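Local coordinates for protein transglutaminase-like enzymes, putative cysteine protease (Cytophaga hutchinsonii, PDB 3ISR) that probably acts as a transglutaminase-like hydrolase, a putative cysteine protease, although its substrate and exact reaction are not established, at residues F32-A36 and F80-Y84; F214-F218 and F229-V235. One frame throughout, in Å; residues are numbered along the deposited sequence.

Contact 1 (F32-A36 and F80-Y84); sequences FNVHA and FSMSY
M82, a selenomethionine, closes over F32 in a Met-aromatic contact that shows how two β layers can interlock largely through side chains. Its chain runs out extended and bends only at the last torsion (chi3 66°), which lays the methyl CE over one face of the F32 ring, 3.8 Å from the centroid. SE sits obliquely, nearer the rim, 3.6 Å from F32 CD2. F80 meets the same ring quite differently: the two phenyl groups come edge to edge, F32 CZ and F80 CZ each near the other's plane at 3.9 Å. V34 reaches M82 tip to tip, CG2 to CE at 4.0 Å.

Farther along, the Y84 ring packs against the backbone at V34 and H35. H35 CA rests over a face of the tyrosine ring, 4.0 Å from its centroid, while the imidazole crosses it with the planes inclined at 49°, H35 CD2 coming to 3.4 Å from Y84 CE1. The A36 N-H donates to Y84 OH over 3.1 Å, nearly straight at 166°. The same hydroxyl is hydrogen-bonded to E47, so two partners hold the polar end of this buried tyrosine.

F80, M82 and Y84 thus project from strand 78-96, in one sheet, onto the end of strand 28-32 and its following loop. Strand 69-74 flanks F32 and H35, L49 of strand 43-52 packs on M82, and strand 12-24 supplies I16 and S18 beside Y84.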
loop_
_atom_site.group_PDB
_atom_site.type_symbol
_atom_site.label_atom_id
_atom_site.label_comp_id
_atom_site.label_asym_id
_atom_site.label_seq_id
_atom_site.Cartn_x
_atom_site.Cartn_y
_atom_site.Cartn_z
ATOM N N PHE B 32 11.551 -18.859 -19.855
ATOM C CA PHE B 32 12.362 -17.745 -20.284
ATOM C C PHE B 32 11.728 -16.997 -21.447
ATOM O O PHE B 32 10.972 -17.569 -22.227
ATOM C CB PHE B 32 13.741 -18.241 -20.732
ATOM C CG PHE B 32 14.592 -18.770 -19.621
ATOM C CD1 PHE B 32 15.061 -17.926 -18.627
ATOM C CD2 PHE B 32 14.961 -20.111 -19.597
ATOM C CE1 PHE B 32 15.871 -18.409 -17.608
ATOM C CE2 PHE B 32 15.774 -20.604 -18.586
ATOM C CZ PHE B 32 16.225 -19.750 -17.588
ATOM N N ASN B 33 12.071 -15.719 -21.572
ATOM C CA ASN B 33 11.657 -14.953 -22.733
ATOM C C ASN B 33 12.824 -14.159 -23.276
ATOM O O ASN B 33 13.005 -12.988 -22.898
ATOM C CB ASN B 33 10.502 -14.022 -22.378
ATOM C CG ASN B 33 9.896 -13.373 -23.590
ATOM O OD1 ASN B 33 9.914 -13.931 -24.709
ATOM N ND2 ASN B 33 9.354 -12.188 -23.389
ATOM N N VAL B 34 13.624 -14.810 -24.136
ATOM C CA VAL B 34 14.847 -14.209 -24.680
ATOM C C VAL B 34 14.915 -14.146 -26.212
ATOM O O VAL B 34 15.680 -13.346 -26.758
ATOM C CB VAL B 34 16.160 -14.881 -24.107
ATOM C CG1 VAL B 34 16.172 -14.835 -22.575
ATOM C CG2 VAL B 34 16.313 -16.312 -24.606
ATOM N N HIS B 35 14.137 -14.990 -26.897
ATOM C CA HIS B 35 14.067 -15.010 -28.361
ATOM C C HIS B 35 13.504 -13.726 -28.965
ATOM O O HIS B 35 12.535 -13.150 -28.437
ATOM C CB HIS B 35 13.157 -16.142 -28.806
ATOM C CG HIS B 35 13.785 -17.491 -28.703
ATOM N ND1 HIS B 35 13.965 -18.131 -27.496
ATOM C CD2 HIS B 35 14.290 -18.314 -29.652
ATOM C CE1 HIS B 35 14.557 -19.295 -27.708
ATOM N NE2 HIS B 35 14.764 -19.428 -29.008
ATOM N N ALA B 36 14.062 -13.310 -30.099
ATOM C CA ALA B 36 13.476 -12.208 -30.854
ATOM C C ALA B 36 12.139 -12.663 -31.414
ATOM O O ALA B 36 11.967 -13.842 -31.730
ATOM C CB ALA B 36 14.404 -11.754 -31.982
ATOM N N PHE B 80 23.386 -24.261 -14.552
ATOM C CA PHE B 80 23.325 -24.349 -16.019
ATOM C C PHE B 80 23.460 -22.958 -16.624
ATOM O O PHE B 80 23.224 -21.971 -15.944
ATOM C CB PHE B 80 22.032 -25.027 -16.499
ATOM C CG PHE B 80 20.798 -24.160 -16.351
ATOM C CD1 PHE B 80 20.335 -23.393 -17.421
ATOM C CD2 PHE B 80 20.109 -24.110 -15.144
ATOM C CE1 PHE B 80 19.199 -22.593 -17.302
ATOM C CE2 PHE B 80 18.972 -23.293 -15.002
ATOM C CZ PHE B 80 18.521 -22.537 -16.090
ATOM N N SER B 81 23.864 -22.903 -17.889
ATOM C CA SER B 81 23.933 -21.654 -18.652
ATOM C C SER B 81 23.111 -21.787 -19.920
ATOM O O SER B 81 22.993 -22.876 -20.487
ATOM C CB SER B 81 25.374 -21.321 -19.042
ATOM O OG SER B 81 26.165 -21.158 -17.886
HETATM N N MSE B 82 22.534 -20.674 -20.355
HETATM C CA MSE B 82 21.771 -20.642 -21.585
HETATM C C MSE B 82 22.281 -19.485 -22.407
HETATM O O MSE B 82 22.412 -18.374 -21.895
HETATM C CB MSE B 82 20.285 -20.438 -21.284
HETATM C CG MSE B 82 19.435 -20.476 -22.537
HETATM SE SE MSE B 82 17.556 -20.223 -22.109
HETATM C CE MSE B 82 17.669 -18.359 -21.472
ATOM N N SER B 83 22.566 -19.740 -23.676
ATOM C CA SER B 83 23.103 -18.720 -24.568
ATOM C C SER B 83 22.208 -18.587 -25.795
ATOM O O SER B 83 21.872 -19.595 -26.411
ATOM C CB SER B 83 24.519 -19.119 -24.998
ATOM O OG SER B 83 25.004 -18.244 -25.997
ATOM N N TYR B 84 21.822 -17.353 -26.133
ATOM C CA TYR B 84 20.986 -17.066 -27.305
ATOM C C TYR B 84 21.688 -16.063 -28.201
ATOM O O TYR B 84 22.151 -15.014 -27.726
ATOM C CB TYR B 84 19.595 -16.522 -26.888
ATOM C CG TYR B 84 18.719 -16.121 -28.064
ATOM C CD1 TYR B 84 18.117 -17.083 -28.869
ATOM C CD2 TYR B 84 18.510 -14.776 -28.382
ATOM C CE1 TYR B 84 17.314 -16.724 -29.964
ATOM C CE2 TYR B 84 17.719 -14.409 -29.472
ATOM C CZ TYR B 84 17.124 -15.389 -30.251
ATOM O OH TYR B 84 16.321 -15.046 -31.315
#

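Contact 2 (F214-F218 and F229-V235); sequences FHACF and FDATRLV
H215 donates from NE2 to D230 OD2 over 2.8 Å, and the bond is nearly straight at 168°. The carboxylate oxygen lies in the imidazole plane, yet the histidine meets it from above the carboxylate plane, the two flat groups being turned 62° apart. V235 covers one face of the imidazole with CG1, centred 4.2 Å from the ring centroid. D230 is itself held: its OD1 accepts from T232 N at 3.0 Å, an Asx turn, and from T232 OG1 at 2.7 Å, both from the same face. With an alanine at D230, the H215 N-H would probably lose its acceptor and T232 N and OG1 their shared anchor, leaving the imidazole freer to turn.

A second close patch forms where F218 pairs with F229 through two antiparallel backbone hydrogen bonds. F229 CB lies over the F218 ring, 3.6 Å from CZ, because F218 turns CG between its backbone N and carbonyl carbon (chi1 75°); the rings themselves are slid apart and barely overlap. Between the two patches C217 CB packs 3.1 Å from F229 O, and a water links A216 O to D230 OD1. The looser side is at L234, partly exposed, whose CD1 comes only to 4.4 Å from H215 CE1.

The His-carboxylate pair, with C181 of helix 181-194 against H215, is consistent with the Cys-His-Asp triad of transglutaminase-like enzymes. Strands 199-206 and 240-246 border H215 and V235, while helices 142-156 and 181-194 pack on F218.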
loop_
_atom_site.group_PDB
_atom_site.type_symbol
_atom_site.label_atom_id
_atom_site.label_comp_id
_atom_site.label_asym_id
_atom_site.label_seq_id
_atom_site.Cartn_x
_atom_site.Cartn_y
_atom_site.Cartn_z
ATOM N N PHE B 214 18.843 -6.151 -21.163
ATOM C CA PHE B 214 17.507 -6.208 -21.779
ATOM C C PHE B 214 16.862 -4.870 -21.501
ATOM O O PHE B 214 17.210 -4.210 -20.525
ATOM C CB PHE B 214 16.657 -7.319 -21.166
ATOM C CG PHE B 214 17.094 -8.707 -21.550
ATOM C CD1 PHE B 214 16.937 -9.164 -22.849
ATOM C CD2 PHE B 214 17.658 -9.559 -20.606
ATOM C CE1 PHE B 214 17.341 -10.462 -23.207
ATOM C CE2 PHE B 214 18.062 -10.862 -20.959
ATOM C CZ PHE B 214 17.890 -11.305 -22.265
ATOM N N HIS B 215 15.951 -4.438 -22.364
ATOM C CA HIS B 215 15.383 -3.127 -22.193
ATOM C C HIS B 215 13.878 -3.246 -22.178
ATOM O O HIS B 215 13.330 -4.158 -22.787
ATOM C CB HIS B 215 15.832 -2.192 -23.316
ATOM C CG HIS B 215 15.585 -0.749 -23.018
ATOM N ND1 HIS B 215 16.094 -0.131 -21.898
ATOM C CD2 HIS B 215 14.881 0.192 -23.682
ATOM C CE1 HIS B 215 15.720 1.135 -21.888
ATOM N NE2 HIS B 215 14.980 1.357 -22.960
ATOM N N ALA B 216 13.224 -2.344 -21.466
ATOM C CA ALA B 216 11.760 -2.299 -21.440
ATOM C C ALA B 216 11.268 -0.882 -21.678
ATOM O O ALA B 216 11.815 0.060 -21.119
ATOM C CB ALA B 216 11.228 -2.838 -20.078
ATOM N N CYS B 217 10.235 -0.735 -22.509
ATOM C CA CYS B 217 9.557 0.530 -22.660
ATOM C C CYS B 217 8.086 0.276 -22.966
ATOM O O CYS B 217 7.533 -0.757 -22.572
ATOM C CB CYS B 217 10.244 1.423 -23.684
ATOM S SG CYS B 217 10.530 0.627 -25.251
ATOM N N PHE B 218 7.421 1.222 -23.610
ATOM C CA PHE B 218 5.997 1.024 -23.842
ATOM C C PHE B 218 5.541 1.570 -25.185
ATOM O O PHE B 218 6.263 2.355 -25.823
ATOM C CB PHE B 218 5.165 1.585 -22.671
ATOM C CG PHE B 218 5.060 3.095 -22.628
ATOM C CD1 PHE B 218 3.933 3.743 -23.135
ATOM C CD2 PHE B 218 6.046 3.861 -22.019
ATOM C CE1 PHE B 218 3.837 5.150 -23.079
ATOM C CE2 PHE B 218 5.962 5.231 -21.964
ATOM C CZ PHE B 218 4.857 5.882 -22.470
ATOM N N PHE B 229 7.455 4.566 -27.072
ATOM C CA PHE B 229 7.911 5.655 -26.192
ATOM C C PHE B 229 8.841 5.073 -25.142
ATOM O O PHE B 229 8.663 3.937 -24.729
ATOM C CB PHE B 229 6.738 6.296 -25.455
ATOM C CG PHE B 229 5.813 7.074 -26.344
ATOM C CD1 PHE B 229 5.990 8.440 -26.523
ATOM C CD2 PHE B 229 4.759 6.436 -26.996
ATOM C CE1 PHE B 229 5.121 9.174 -27.360
ATOM C CE2 PHE B 229 3.895 7.149 -27.842
ATOM C CZ PHE B 229 4.077 8.519 -28.020
ATOM N N ASP B 230 9.809 5.853 -24.678
ATOM C CA ASP B 230 10.742 5.345 -23.675
ATOM C C ASP B 230 11.144 6.484 -22.770
ATOM O O ASP B 230 11.999 7.284 -23.126
ATOM C CB ASP B 230 11.980 4.721 -24.351
ATOM C CG ASP B 230 13.035 4.263 -23.360
ATOM O OD1 ASP B 230 12.802 4.269 -22.138
ATOM O OD2 ASP B 230 14.147 3.906 -23.808
ATOM N N ALA B 231 10.525 6.545 -21.597
ATOM C CA ALA B 231 10.763 7.624 -20.658
ATOM C C ALA B 231 12.143 7.608 -20.024
ATOM O O ALA B 231 12.517 8.599 -19.394
ATOM C CB ALA B 231 9.672 7.662 -19.575
ATOM N N THR B 232 12.914 6.529 -20.187
ATOM C CA THR B 232 14.297 6.543 -19.658
ATOM C C THR B 232 15.218 7.407 -20.508
ATOM O O THR B 232 16.251 7.871 -20.030
ATOM C CB THR B 232 14.961 5.134 -19.561
ATOM O OG1 THR B 232 15.194 4.613 -20.879
ATOM C CG2 THR B 232 14.101 4.164 -18.734
ATOM N N ARG B 233 14.844 7.583 -21.774
ATOM C CA ARG B 233 15.684 8.218 -22.800
ATOM C C ARG B 233 17.063 7.577 -22.970
ATOM O O ARG B 233 18.002 8.244 -23.400
ATOM C CB ARG B 233 15.851 9.714 -22.527
ATOM C CG ARG B 233 14.573 10.495 -22.661
ATOM C CD ARG B 233 14.841 11.964 -22.399
ATOM N NE ARG B 233 13.604 12.731 -22.409
ATOM C CZ ARG B 233 13.520 14.031 -22.151
ATOM N NH1 ARG B 233 12.333 14.625 -22.177
ATOM N NH2 ARG B 233 14.615 14.734 -21.864
ATOM N N LEU B 234 17.198 6.297 -22.630
ATOM C CA LEU B 234 18.515 5.665 -22.690
ATOM C C LEU B 234 18.952 5.210 -24.081
ATOM O O LEU B 234 20.148 5.087 -24.326
ATOM C CB LEU B 234 18.598 4.481 -21.729
ATOM C CG LEU B 234 18.736 4.827 -20.244
ATOM C CD1 LEU B 234 18.408 3.609 -19.426
ATOM C CD2 LEU B 234 20.147 5.337 -19.905
ATOM N N VAL B 235 17.999 4.939 -24.972
ATOM C CA VAL B 235 18.328 4.298 -26.243
ATOM C C VAL B 235 17.685 4.977 -27.446
ATOM O O VAL B 235 16.578 5.506 -27.331
ATOM C CB VAL B 235 17.959 2.790 -26.233
ATOM C CG1 VAL B 235 18.510 2.106 -24.987
ATOM C CG2 VAL B 235 16.450 2.574 -26.296
HETATM O O HOH W 1 11.151 2.638 -20.336
#

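In the fold
Contact 1 closes before contact 2 opens along the chain, and their centres lie about 21 Å apart. The first belongs to the N-terminal β region, joining the sheet of strand 28-32 to that of strand 78-96; the second joins strand 215-222, in another four-stranded sheet, to the end of strand 225-229 and the loop after it, nearer the centre of the folded chain. Yet the two touch: V34 CG1 packs against F214 CZ at 3.9 Å, and Y205 of strand 199-206 both meets the F214 ring and hydrogen-bonds V34 O. Contact 1 therefore abuts the chain directly before H215 of the probable active site, illustrating how an N-terminal β region can be seated against what is probably the catalytic part.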